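Local coordinates for protein alpha-L-rhamnosidase (Streptomyces avermitilis, PDB 3W5M) that hydrolyses terminal non-reducing alpha-L-rhamnose residues from rhamnosides such as naringin, rutin, hesperidin and gum arabic, at residues W122-E131 and L459-P469. Sequence-based numbering, arbitrary orientation.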
# COMPACT_ATOMS: atom_id res chain seq x y z
N TRP A 122 -6.88 -21.09 15.25
CA TRP A 122 -6.49 -20.90 13.87
C TRP A 122 -6.88 -22.12 13.06
O TRP A 122 -6.53 -23.25 13.41
CB TRP A 122 -5.00 -20.69 13.77
CG TRP A 122 -4.56 -19.38 14.32
CD1 TRP A 122 -4.05 -19.13 15.59
CD2 TRP A 122 -4.57 -18.14 13.64
NE1 TRP A 122 -3.75 -17.79 15.72
CE2 TRP A 122 -4.04 -17.16 14.53
CE3 TRP A 122 -4.97 -17.74 12.35
CZ2 TRP A 122 -3.92 -15.82 14.18
CZ3 TRP A 122 -4.85 -16.39 12.01
CH2 TRP A 122 -4.33 -15.46 12.92
N ILE A 123 -7.58 -21.90 11.94
CA ILE A 123 -7.93 -23.01 11.06
C ILE A 123 -7.56 -22.74 9.61
O ILE A 123 -7.55 -21.59 9.15
CB ILE A 123 -9.42 -23.39 11.14
CG1 ILE A 123 -10.31 -22.20 10.71
CG2 ILE A 123 -9.80 -23.95 12.51
CD1 ILE A 123 -11.78 -22.55 10.64
N SER A 124 -7.33 -23.83 8.88
CA SER A 124 -6.95 -23.81 7.45
C SER A 124 -7.80 -24.84 6.72
O SER A 124 -8.25 -25.81 7.32
CB SER A 124 -5.50 -24.24 7.29
OG SER A 124 -4.59 -23.21 7.61
N ALA A 125 -7.97 -24.66 5.40
CA ALA A 125 -8.52 -25.74 4.57
C ALA A 125 -7.51 -26.90 4.56
O ALA A 125 -6.31 -26.67 4.71
CB ALA A 125 -8.77 -25.24 3.16
N PRO A 126 -7.99 -28.16 4.41
CA PRO A 126 -7.09 -29.32 4.44
C PRO A 126 -6.20 -29.42 3.19
O PRO A 126 -6.43 -28.69 2.21
CB PRO A 126 -8.07 -30.49 4.54
CG PRO A 126 -9.26 -30.01 3.78
CD PRO A 126 -9.40 -28.58 4.19
N ALA A 127 -5.21 -30.31 3.23
CA ALA A 127 -4.17 -30.43 2.19
C ALA A 127 -4.67 -30.58 0.74
O ALA A 127 -4.09 -29.97 -0.16
CB ALA A 127 -3.16 -31.53 2.54
N PRO A 128 -5.73 -31.38 0.51
CA PRO A 128 -6.27 -31.50 -0.85
C PRO A 128 -6.73 -30.15 -1.46
O PRO A 128 -6.81 -30.02 -2.69
CB PRO A 128 -7.47 -32.43 -0.67
CG PRO A 128 -7.20 -33.22 0.57
CD PRO A 128 -6.34 -32.35 1.45
N LEU A 129 -7.02 -29.16 -0.61
CA LEU A 129 -7.54 -27.86 -1.06
C LEU A 129 -6.46 -26.75 -1.08
O LEU A 129 -6.61 -25.75 -1.79
CB LEU A 129 -8.76 -27.44 -0.23
CG LEU A 129 -9.99 -28.37 -0.23
CD1 LEU A 129 -11.12 -27.78 0.62
CD2 LEU A 129 -10.47 -28.66 -1.65
N THR A 130 -5.40 -26.93 -0.31
CA THR A 130 -4.39 -25.88 -0.17
C THR A 130 -3.05 -26.26 -0.81
O THR A 130 -2.14 -25.43 -0.88
CB THR A 130 -4.12 -25.54 1.30
OG1 THR A 130 -3.69 -26.72 2.00
CG2 THR A 130 -5.35 -24.96 1.95
N GLU A 131 -2.89 -27.53 -1.21
CA GLU A 131 -1.67 -27.92 -1.90
C GLU A 131 -1.97 -28.29 -3.33
O GLU A 131 -2.95 -28.97 -3.62
CB GLU A 131 -0.98 -29.08 -1.20
CG GLU A 131 0.13 -28.63 -0.26
CD GLU A 131 -0.41 -28.16 1.07
OE1 GLU A 131 -0.60 -29.01 1.97
OE2 GLU A 131 -0.63 -26.93 1.22
N LEU A 459 -14.92 -30.83 3.28
CA LEU A 459 -13.92 -31.55 4.07
C LEU A 459 -13.69 -30.92 5.43
O LEU A 459 -13.83 -29.70 5.56
CB LEU A 459 -12.59 -31.62 3.31
CG LEU A 459 -12.65 -32.23 1.90
CD1 LEU A 459 -11.33 -32.01 1.17
CD2 LEU A 459 -13.03 -33.71 1.99
N ALA A 460 -13.35 -31.72 6.45
CA ALA A 460 -12.99 -31.15 7.75
C ALA A 460 -11.80 -30.21 7.57
O ALA A 460 -10.87 -30.51 6.81
CB ALA A 460 -12.63 -32.26 8.75
N VAL A 461 -11.87 -29.04 8.22
CA VAL A 461 -10.71 -28.14 8.30
C VAL A 461 -9.60 -28.77 9.13
O VAL A 461 -9.81 -29.76 9.81
CB VAL A 461 -11.09 -26.78 8.91
CG1 VAL A 461 -12.07 -26.04 8.02
CG2 VAL A 461 -11.63 -26.93 10.33
N ARG A 462 -8.41 -28.20 9.08
CA ARG A 462 -7.33 -28.66 9.95
C ARG A 462 -6.93 -27.50 10.84
O ARG A 462 -7.26 -26.32 10.54
CB ARG A 462 -6.15 -29.17 9.13
CG ARG A 462 -5.65 -28.17 8.10
CD ARG A 462 -4.53 -28.72 7.24
NE ARG A 462 -3.27 -28.75 7.97
CZ ARG A 462 -2.09 -28.94 7.40
NH1 ARG A 462 -2.01 -29.10 6.07
NH2 ARG A 462 -0.99 -28.97 8.15
N GLY A 463 -6.28 -27.80 11.96
CA GLY A 463 -5.63 -26.75 12.72
C GLY A 463 -4.49 -26.31 11.83
O GLY A 463 -3.87 -27.13 11.15
N ALA A 464 -4.25 -25.01 11.81
CA ALA A 464 -3.16 -24.42 11.05
C ALA A 464 -1.82 -24.79 11.67
O ALA A 464 -1.71 -24.94 12.89
CB ALA A 464 -3.33 -22.92 11.06
N ASP A 465 -0.80 -24.93 10.84
CA ASP A 465 0.54 -25.28 11.31
C ASP A 465 1.45 -24.07 11.21
O ASP A 465 2.68 -24.17 11.29
CB ASP A 465 1.11 -26.46 10.49
CG ASP A 465 1.52 -26.06 9.09
OD1 ASP A 465 0.78 -25.28 8.44
OD2 ASP A 465 2.59 -26.52 8.62
N ASN A 466 0.81 -22.92 11.02
CA ASN A 466 1.46 -21.63 10.94
C ASN A 466 2.04 -21.21 12.29
O ASN A 466 1.42 -21.42 13.34
CB ASN A 466 0.43 -20.57 10.49
CG ASN A 466 -0.39 -21.00 9.25
OD1 ASN A 466 -0.84 -22.14 9.13
ND2 ASN A 466 -0.61 -20.07 8.35
N ASP A 467 3.22 -20.60 12.27
CA ASP A 467 3.73 -19.91 13.45
C ASP A 467 2.68 -18.90 13.93
O ASP A 467 2.07 -18.21 13.13
CB ASP A 467 5.04 -19.18 13.12
CG ASP A 467 6.15 -20.13 12.68
OD1 ASP A 467 6.59 -20.98 13.49
OD2 ASP A 467 6.59 -20.03 11.51
N VAL A 468 2.46 -18.86 15.24
CA VAL A 468 1.51 -17.94 15.84
C VAL A 468 2.19 -16.57 15.98
O VAL A 468 3.28 -16.49 16.56
CB VAL A 468 1.07 -18.43 17.25
CG1 VAL A 468 0.15 -17.42 17.90
CG2 VAL A 468 0.38 -19.80 17.17
N PRO A 469 1.56 -15.50 15.44
CA PRO A 469 2.10 -14.15 15.66
C PRO A 469 2.23 -13.86 17.13
O PRO A 469 1.36 -14.24 17.90
CB PRO A 469 1.02 -13.22 15.08
CG PRO A 469 0.23 -14.07 14.15
CD PRO A 469 0.37 -15.51 14.57
O HOH W 1 -2.03 -25.07 7.60
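S124 OG is gripped from two sources: it bonds to P397 O, and a water donates to it at 3.2 Å. The same water gives its other hydrogen to D465 OD1 (2.9 Å), so it joins the two segments through their side chains. It also lies over one face of the R462 guanidinium. The OG further packs against A464 CB. The backbones of S124 and R462 form an antiparallel hydrogen-bonded pair. S124 N donates to R462 O, and R462 N donates to S124 O, each at 3.0 Å. A464 N adds a longer bond of 3.3 Å to W122 O, which it meets from above the carbonyl plane. R462 CG sits between its own backbone N and carbonyl carbon (chi1 53°). The aliphatic chain thereby runs beside S124 CB, and CD rests 3.8 Å from P126 CA. A bend at chi3 follows. E131 OE1 lies at the guanidinium edge, 4.3 Å from NH1 and too far for a salt bridge; E131 pairs instead with R396. I123 CG2 meets V461 CG2. P126 lays CG against L459 CB (3.7 Å), and L459 CD1 reaches L129 CG. The W122 ring meets P469 CD obliquely and packs on T324 and L326. Strand 123-124 ends an antiparallel sheet of the rhamnosidase N-terminal domain, pairing with 459-463 from over 300 residues earlier, while I123 also bonds L399. The annotated sites lie elsewhere. A125 O is buried with no polar partner. The contact thus relies on three backbone bonds, one water bridge and apolar packing; the nearby opposite charges probably add only weak attraction.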